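Local coordinates for protein trans-4-hydroxy-L-proline dehydratase (Clostridioides difficile 70-100-2010, PDB 6VXC) that catalyses the radical-based dehydration of trans-4-hydroxy-L-proline to (S)-1-pyrroline-5-carboxylate in the anaerobic breakdown of hydroxyproline, at residues 160-171 / 520-531; 334-342 / 390-398. All blocks are in the same frame, centred on the assembly; numbering follows the deposited sequence.

Contact 1 (160-171 / 520-531); sequences WLAAYEAGMFTE and MIDIKIEGNAVI
With CG turned away from the backbone N (chi1 174°) and a single bend at chi2, Lys-524 carries its chain over the Phe-169 ring to Glu-171; Phe-169 holds chi1 at 57°, its CG between backbone N and carbonyl carbon, which places the ring with Lys-524 CD over one face and Met-520 SD and Ile-523 CG2 at its edge. The lysine CD lies 4.1 Å from the Phe-169 centroid, a CH-pi contact. At the rim of the same ring Met-520 SD makes a Met-aromatic contact, 3.9 Å from Phe-169 CE2, and this sulfur also meets CB of Ala-163 and of Met-168. Beside them the Ile-523 CG2 branch packs 4.0 Å from Trp-160 CB. Helix segments 160-166 and 520-531 cross at -107°, and Gly-167 ends the first in a Schellman motif, after which the chain turns back along the second. Gly-527 CA approaches Trp-160 NE1 to 3.9 Å. Beyond the apolar patch, Lys-524 NZ donates to Thr-170 O at 2.8 Å, in the carbonyl plane, and forms a salt bridge with Glu-171 OE1 at 2.8 Å, whose hydrogen bond is weak. Asn-528 OD1 takes another weak bond from the ammonium, and Thr-468 O in strand 463-472 a further one. One water accepts from Trp-160 NE1 at 2.8 Å, and a second links Glu-171 OE2 to Asn-528 OD1. Within this buried interface the lysine is probably charged, its cost of burial probably offset by these oxygens while its methylenes serve the hydrophobic packing.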
# COMPACT_ATOMS: atom_id res chain seq x y z
N TRP A 160 21.70 -11.03 7.68
CA TRP A 160 20.63 -10.22 7.08
C TRP A 160 20.97 -9.82 5.65
O TRP A 160 20.13 -9.91 4.74
CB TRP A 160 20.41 -8.96 7.93
CG TRP A 160 19.20 -8.10 7.60
CD1 TRP A 160 18.02 -8.06 8.28
CD2 TRP A 160 19.06 -7.16 6.52
NE1 TRP A 160 17.15 -7.16 7.70
CE2 TRP A 160 17.77 -6.59 6.62
CE3 TRP A 160 19.90 -6.74 5.48
CZ2 TRP A 160 17.30 -5.63 5.72
CZ3 TRP A 160 19.44 -5.78 4.59
CH2 TRP A 160 18.15 -5.25 4.71
N LEU A 161 22.19 -9.33 5.44
CA LEU A 161 22.60 -8.89 4.11
C LEU A 161 22.60 -10.05 3.12
O LEU A 161 22.22 -9.89 1.97
CB LEU A 161 23.98 -8.22 4.17
CG LEU A 161 24.00 -6.85 4.86
CD1 LEU A 161 25.40 -6.44 5.32
CD2 LEU A 161 23.41 -5.78 3.93
N ALA A 162 23.05 -11.22 3.56
CA ALA A 162 23.03 -12.38 2.66
C ALA A 162 21.59 -12.77 2.31
O ALA A 162 21.28 -13.01 1.14
CB ALA A 162 23.78 -13.55 3.30
N ALA A 163 20.71 -12.82 3.31
CA ALA A 163 19.33 -13.19 3.07
C ALA A 163 18.63 -12.16 2.19
O ALA A 163 17.97 -12.50 1.21
CB ALA A 163 18.60 -13.36 4.40
N TYR A 164 18.83 -10.87 2.50
CA TYR A 164 18.27 -9.81 1.67
C TYR A 164 18.73 -9.92 0.23
O TYR A 164 17.92 -9.94 -0.71
CB TYR A 164 18.66 -8.45 2.29
CG TYR A 164 18.41 -7.23 1.42
CD1 TYR A 164 17.13 -6.73 1.21
CD2 TYR A 164 19.48 -6.53 0.87
CE1 TYR A 164 16.92 -5.61 0.43
CE2 TYR A 164 19.29 -5.40 0.11
CZ TYR A 164 18.01 -4.94 -0.11
OH TYR A 164 17.87 -3.82 -0.89
N GLU A 165 20.04 -10.08 0.03
CA GLU A 165 20.59 -10.16 -1.32
C GLU A 165 20.09 -11.39 -2.07
O GLU A 165 19.99 -11.35 -3.30
CB GLU A 165 22.11 -10.15 -1.27
CG GLU A 165 22.67 -8.77 -1.09
CD GLU A 165 24.13 -8.80 -0.75
OE1 GLU A 165 24.75 -9.89 -0.87
OE2 GLU A 165 24.67 -7.74 -0.35
N ALA A 166 19.80 -12.47 -1.36
CA ALA A 166 19.32 -13.71 -1.97
C ALA A 166 17.82 -13.72 -2.27
O ALA A 166 17.33 -14.68 -2.86
CB ALA A 166 19.64 -14.89 -1.05
N GLY A 167 17.08 -12.70 -1.87
CA GLY A 167 15.65 -12.69 -2.10
C GLY A 167 14.84 -13.46 -1.09
O GLY A 167 13.71 -13.84 -1.41
N MET A 168 15.36 -13.70 0.12
CA MET A 168 14.56 -14.32 1.17
C MET A 168 13.47 -13.37 1.68
O MET A 168 12.43 -13.81 2.16
CB MET A 168 15.44 -14.75 2.36
CG MET A 168 16.53 -15.77 2.04
SD MET A 168 15.90 -17.21 1.11
CE MET A 168 14.59 -17.84 2.19
N PHE A 169 13.73 -12.07 1.65
CA PHE A 169 12.76 -11.10 2.13
C PHE A 169 13.16 -9.74 1.57
O PHE A 169 14.23 -9.59 0.99
CB PHE A 169 12.67 -11.11 3.66
CG PHE A 169 13.98 -10.85 4.39
CD1 PHE A 169 14.51 -9.57 4.47
CD2 PHE A 169 14.64 -11.88 5.04
CE1 PHE A 169 15.70 -9.32 5.18
CE2 PHE A 169 15.84 -11.64 5.75
CZ PHE A 169 16.37 -10.36 5.82
N THR A 170 12.28 -8.76 1.73
CA THR A 170 12.57 -7.39 1.32
C THR A 170 12.57 -6.50 2.56
O THR A 170 12.26 -6.94 3.66
CB THR A 170 11.57 -6.86 0.28
OG1 THR A 170 10.31 -6.62 0.91
CG2 THR A 170 11.38 -7.85 -0.90
N GLU A 171 12.90 -5.22 2.35
CA GLU A 171 13.01 -4.25 3.43
C GLU A 171 12.30 -2.95 3.04
O GLU A 171 12.79 -2.21 2.18
CB GLU A 171 14.48 -3.96 3.77
CG GLU A 171 14.61 -2.85 4.80
CD GLU A 171 13.69 -3.05 5.98
OE1 GLU A 171 13.72 -4.15 6.56
OE2 GLU A 171 12.94 -2.13 6.33
N MET A 520 14.76 -17.49 9.79
CA MET A 520 14.63 -16.37 8.85
C MET A 520 13.81 -15.23 9.47
O MET A 520 14.12 -14.05 9.24
CB MET A 520 14.01 -16.88 7.54
CG MET A 520 14.21 -15.97 6.33
SD MET A 520 15.94 -15.51 6.02
CE MET A 520 16.67 -17.13 5.96
N ILE A 521 12.78 -15.57 10.24
CA ILE A 521 12.01 -14.53 10.93
C ILE A 521 12.89 -13.85 11.99
O ILE A 521 12.87 -12.62 12.13
CB ILE A 521 10.72 -15.12 11.54
CG1 ILE A 521 9.79 -15.68 10.43
CG2 ILE A 521 9.99 -14.07 12.36
CD1 ILE A 521 9.46 -14.70 9.34
N ASP A 522 13.67 -14.63 12.74
CA ASP A 522 14.59 -14.02 13.71
C ASP A 522 15.52 -13.02 13.02
O ASP A 522 15.74 -11.91 13.53
CB ASP A 522 15.41 -15.09 14.42
CG ASP A 522 14.71 -15.66 15.65
OD1 ASP A 522 13.63 -15.18 16.03
OD2 ASP A 522 15.27 -16.61 16.24
N ILE A 523 16.07 -13.39 11.86
CA ILE A 523 16.96 -12.48 11.13
C ILE A 523 16.23 -11.20 10.75
O ILE A 523 16.75 -10.09 10.91
CB ILE A 523 17.53 -13.17 9.88
CG1 ILE A 523 18.54 -14.24 10.26
CG2 ILE A 523 18.15 -12.14 8.92
CD1 ILE A 523 19.06 -14.98 9.04
N LYS A 524 15.02 -11.34 10.18
CA LYS A 524 14.25 -10.19 9.73
C LYS A 524 13.88 -9.28 10.89
O LYS A 524 13.97 -8.05 10.79
CB LYS A 524 12.99 -10.67 9.00
CG LYS A 524 12.00 -9.57 8.60
CD LYS A 524 12.61 -8.59 7.61
CE LYS A 524 11.54 -7.63 7.07
NZ LYS A 524 12.13 -6.46 6.38
N ILE A 525 13.43 -9.86 12.00
CA ILE A 525 12.98 -9.08 13.14
C ILE A 525 14.13 -8.29 13.76
O ILE A 525 13.98 -7.13 14.14
CB ILE A 525 12.32 -10.01 14.18
CG1 ILE A 525 11.07 -10.71 13.61
CG2 ILE A 525 11.96 -9.24 15.44
CD1 ILE A 525 9.81 -9.91 13.69
N GLU A 526 15.31 -8.91 13.86
CA GLU A 526 16.46 -8.19 14.41
C GLU A 526 16.81 -6.97 13.57
O GLU A 526 17.02 -5.88 14.11
CB GLU A 526 17.67 -9.13 14.53
CG GLU A 526 18.95 -8.39 14.86
CD GLU A 526 20.11 -9.32 15.24
OE1 GLU A 526 20.03 -10.54 14.97
OE2 GLU A 526 21.12 -8.81 15.76
N GLY A 527 16.85 -7.13 12.25
CA GLY A 527 17.02 -5.97 11.39
C GLY A 527 15.88 -4.97 11.54
O GLY A 527 16.12 -3.76 11.62
N ASN A 528 14.64 -5.45 11.59
CA ASN A 528 13.50 -4.56 11.80
C ASN A 528 13.67 -3.70 13.05
O ASN A 528 13.34 -2.51 13.04
CB ASN A 528 12.21 -5.37 11.93
CG ASN A 528 11.66 -5.85 10.60
OD1 ASN A 528 12.21 -5.58 9.54
ND2 ASN A 528 10.58 -6.63 10.67
N ALA A 529 14.13 -4.30 14.15
CA ALA A 529 14.25 -3.55 15.40
C ALA A 529 15.26 -2.42 15.26
O ALA A 529 15.01 -1.29 15.67
CB ALA A 529 14.63 -4.48 16.56
N VAL A 530 16.42 -2.71 14.67
CA VAL A 530 17.39 -1.67 14.36
C VAL A 530 16.74 -0.58 13.51
O VAL A 530 16.93 0.62 13.75
CB VAL A 530 18.62 -2.26 13.65
CG1 VAL A 530 19.51 -1.16 13.09
CG2 VAL A 530 19.42 -3.15 14.63
N ILE A 531 15.99 -0.98 12.47
CA ILE A 531 15.39 -0.02 11.55
C ILE A 531 14.32 0.81 12.25
O ILE A 531 14.19 2.01 12.00
CB ILE A 531 14.84 -0.75 10.31
CG1 ILE A 531 16.01 -1.27 9.48
CG2 ILE A 531 13.93 0.16 9.47
CD1 ILE A 531 15.62 -2.29 8.47
O HOH W 1 14.70 -5.95 8.23
O HOH W 2 11.95 -2.86 8.84

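Contact 2 (334-342 / 390-398); sequences LWVKFNNQP and MKLIQPSSN
The last turns of helix 324-339 lie against an extended connection leading into strand 396-401, with Asn-339 and Gln-394 closest in backbone, 4.9 Å between their CA atoms, and a cis peptide bond preceding Pro-395. That proline sits in the corner formed by two aromatic rings. Its CD lies almost squarely over the five-membered ring of Trp-335, 3.5 Å from the centroid and 8° off the normal, while its CB covers a face of Phe-338, 4.0 Å from that centroid; both are CH-pi contacts. Ser-397 OG comes to the indole edge instead, 3.7 Å from CZ2 of Trp-335. Here the helix covers the start of strand 396-401, which pairs in parallel with strands 362-366 and 426-428 in a mixed sheet. Earlier in the same segment, Met-390 folds back at chi2 and chi3, bringing its CE to 3.6 Å from Val-336 CG2, and Leu-392 spreads its methyls beside Asn-339, whose amide nitrogen bonds to Ser-36. Gln-394 reaches the backbone of Gln-341: its NE2 donates to Gln-341 O at 2.9 Å, approaching from above the carbonyl plane, and Asp-359 N binds its OE1. One water joins Gln-394 OE1 to Phe-338 O, and another, accepting from Trp-335 NE1 at 3.1 Å, lies 3.0 Å from Pro-395 O.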
# COMPACT_ATOMS: atom_id res chain seq x y z
N LEU A 334 -10.88 16.03 -6.98
CA LEU A 334 -10.04 15.30 -6.02
C LEU A 334 -9.39 14.07 -6.67
O LEU A 334 -8.20 13.83 -6.49
CB LEU A 334 -10.88 14.88 -4.81
CG LEU A 334 -10.05 14.17 -3.73
CD1 LEU A 334 -8.88 15.06 -3.28
CD2 LEU A 334 -10.90 13.78 -2.54
N TRP A 335 -10.18 13.28 -7.40
CA TRP A 335 -9.65 12.09 -8.06
C TRP A 335 -8.47 12.45 -8.95
O TRP A 335 -7.42 11.78 -8.92
CB TRP A 335 -10.76 11.41 -8.88
CG TRP A 335 -11.28 10.13 -8.26
CD1 TRP A 335 -11.32 8.91 -8.83
CD2 TRP A 335 -11.79 9.96 -6.93
NE1 TRP A 335 -11.83 7.99 -7.96
CE2 TRP A 335 -12.13 8.61 -6.78
CE3 TRP A 335 -12.01 10.83 -5.85
CZ2 TRP A 335 -12.68 8.09 -5.61
CZ3 TRP A 335 -12.55 10.32 -4.68
CH2 TRP A 335 -12.88 8.96 -4.57
N VAL A 336 -8.61 13.52 -9.74
CA VAL A 336 -7.52 13.94 -10.61
C VAL A 336 -6.30 14.33 -9.78
O VAL A 336 -5.16 14.05 -10.17
CB VAL A 336 -7.98 15.09 -11.53
CG1 VAL A 336 -6.78 15.69 -12.23
CG2 VAL A 336 -9.05 14.61 -12.53
N LYS A 337 -6.51 14.99 -8.64
CA LYS A 337 -5.36 15.39 -7.81
C LYS A 337 -4.55 14.18 -7.36
O LYS A 337 -3.31 14.19 -7.43
CB LYS A 337 -5.80 16.21 -6.60
CG LYS A 337 -6.50 17.51 -6.92
CD LYS A 337 -5.66 18.44 -7.82
CE LYS A 337 -4.30 18.78 -7.27
NZ LYS A 337 -3.50 19.70 -8.16
N PHE A 338 -5.23 13.12 -6.90
CA PHE A 338 -4.52 11.88 -6.59
C PHE A 338 -3.73 11.39 -7.81
O PHE A 338 -2.56 11.01 -7.70
CB PHE A 338 -5.52 10.79 -6.17
CG PHE A 338 -6.01 10.90 -4.75
CD1 PHE A 338 -5.22 10.52 -3.68
CD2 PHE A 338 -7.33 11.30 -4.50
CE1 PHE A 338 -5.70 10.57 -2.39
CE2 PHE A 338 -7.81 11.37 -3.21
CZ PHE A 338 -7.00 11.00 -2.15
N ASN A 339 -4.37 11.38 -8.98
CA ASN A 339 -3.74 10.86 -10.18
C ASN A 339 -2.57 11.71 -10.66
O ASN A 339 -1.77 11.23 -11.47
CB ASN A 339 -4.75 10.71 -11.33
CG ASN A 339 -4.26 9.79 -12.43
OD1 ASN A 339 -4.09 8.58 -12.22
ND2 ASN A 339 -4.05 10.34 -13.62
N ASN A 340 -2.46 12.95 -10.18
CA ASN A 340 -1.31 13.80 -10.48
C ASN A 340 -0.08 13.51 -9.62
O ASN A 340 0.98 14.08 -9.92
CB ASN A 340 -1.69 15.29 -10.30
CG ASN A 340 -2.55 15.82 -11.45
OD1 ASN A 340 -2.77 15.15 -12.44
ND2 ASN A 340 -3.01 17.06 -11.31
N GLN A 341 -0.17 12.65 -8.60
CA GLN A 341 0.94 12.39 -7.67
C GLN A 341 1.45 10.95 -7.80
O GLN A 341 0.91 10.04 -7.14
CB GLN A 341 0.53 12.65 -6.21
CG GLN A 341 -0.42 13.84 -6.00
CD GLN A 341 0.10 15.13 -6.58
OE1 GLN A 341 1.28 15.47 -6.44
NE2 GLN A 341 -0.79 15.88 -7.23
N PRO A 342 2.50 10.71 -8.57
CA PRO A 342 3.10 9.37 -8.58
C PRO A 342 3.79 9.07 -7.26
O PRO A 342 4.16 9.96 -6.50
CB PRO A 342 4.11 9.44 -9.73
CG PRO A 342 4.51 10.89 -9.75
CD PRO A 342 3.25 11.65 -9.41
N MET A 390 -14.47 8.45 -13.97
CA MET A 390 -13.09 8.92 -14.16
C MET A 390 -12.14 7.82 -14.65
O MET A 390 -11.20 8.11 -15.40
CB MET A 390 -12.56 9.51 -12.85
CG MET A 390 -13.33 10.76 -12.37
SD MET A 390 -13.53 12.04 -13.63
CE MET A 390 -11.91 12.79 -13.62
N LYS A 391 -12.37 6.57 -14.26
CA LYS A 391 -11.53 5.44 -14.64
C LYS A 391 -10.03 5.77 -14.51
O LYS A 391 -9.25 5.63 -15.45
CB LYS A 391 -11.89 4.96 -16.05
CG LYS A 391 -11.37 3.55 -16.38
CD LYS A 391 -11.72 3.07 -17.80
CE LYS A 391 -11.11 1.70 -18.06
NZ LYS A 391 -11.57 1.05 -19.33
N LEU A 392 -9.65 6.19 -13.30
CA LEU A 392 -8.26 6.50 -12.96
C LEU A 392 -7.72 5.48 -11.97
O LEU A 392 -8.42 5.07 -11.04
CB LEU A 392 -8.15 7.91 -12.37
CG LEU A 392 -8.57 9.08 -13.28
CD1 LEU A 392 -8.61 10.38 -12.49
CD2 LEU A 392 -7.68 9.20 -14.54
N ILE A 393 -6.46 5.07 -12.16
CA ILE A 393 -5.90 4.05 -11.28
C ILE A 393 -5.44 4.60 -9.94
O ILE A 393 -5.17 3.82 -9.02
CB ILE A 393 -4.74 3.28 -11.95
CG1 ILE A 393 -3.60 4.21 -12.37
CG2 ILE A 393 -5.25 2.45 -13.12
CD1 ILE A 393 -2.44 3.47 -13.02
N GLN A 394 -5.38 5.92 -9.79
CA GLN A 394 -5.28 6.57 -8.49
C GLN A 394 -6.45 7.53 -8.37
O GLN A 394 -6.77 8.20 -9.34
CB GLN A 394 -3.98 7.34 -8.34
CG GLN A 394 -2.70 6.53 -8.43
CD GLN A 394 -1.56 7.22 -7.68
OE1 GLN A 394 -1.40 7.03 -6.48
NE2 GLN A 394 -0.77 8.02 -8.38
N PRO A 395 -7.10 7.59 -7.21
CA PRO A 395 -6.88 6.78 -6.02
C PRO A 395 -7.36 5.35 -6.25
O PRO A 395 -7.96 5.02 -7.28
CB PRO A 395 -7.74 7.46 -4.96
CG PRO A 395 -8.90 8.01 -5.76
CD PRO A 395 -8.29 8.46 -7.06
N SER A 396 -7.09 4.50 -5.26
CA SER A 396 -7.56 3.12 -5.26
C SER A 396 -8.91 3.12 -4.56
O SER A 396 -8.99 3.10 -3.33
CB SER A 396 -6.51 2.23 -4.58
OG SER A 396 -6.89 0.88 -4.56
N SER A 397 -9.99 3.16 -5.36
CA SER A 397 -11.35 3.39 -4.86
C SER A 397 -12.05 2.04 -4.66
O SER A 397 -12.38 1.36 -5.64
CB SER A 397 -12.14 4.29 -5.81
OG SER A 397 -13.46 4.48 -5.33
N ASN A 398 -12.29 1.68 -3.41
CA ASN A 398 -12.79 0.36 -3.06
C ASN A 398 -14.02 0.48 -2.18
O ASN A 398 -14.37 1.57 -1.71
CB ASN A 398 -11.70 -0.45 -2.34
CG ASN A 398 -10.47 -0.57 -3.17
OD1 ASN A 398 -10.53 -1.08 -4.28
ND2 ASN A 398 -9.38 -0.04 -2.70
O HOH W 3 -10.58 5.26 -8.80
O HOH W 4 -2.03 9.58 -5.17
O HOH W 5 -5.05 6.66 -14.16
O HOH W 6 -1.11 7.86 -11.67

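How the contacts relate
Both contacts are buried and belong to the same pyruvate formate lyase-like region, yet they share no helix or strand and lie on opposite sides of the chain's centre, about 33 Å apart between centres and about 17 Å at their nearest atoms. Contact 1, farther from the middle, joins two crossing helices and a returning loop, and sets a buried ion pair beside apolar packing. Contact 2 seats the last turns of a helix on the entry to a sheet strand; its neutral chemistry rests on proline-aromatic packing, one direct side-chain amide to carbonyl hydrogen bond and bridging waters. Contact 1 lies away from the active site, whereas Gln-394's side chain is about 11 Å from that of Cys-454, probably the cysteine radical intermediate.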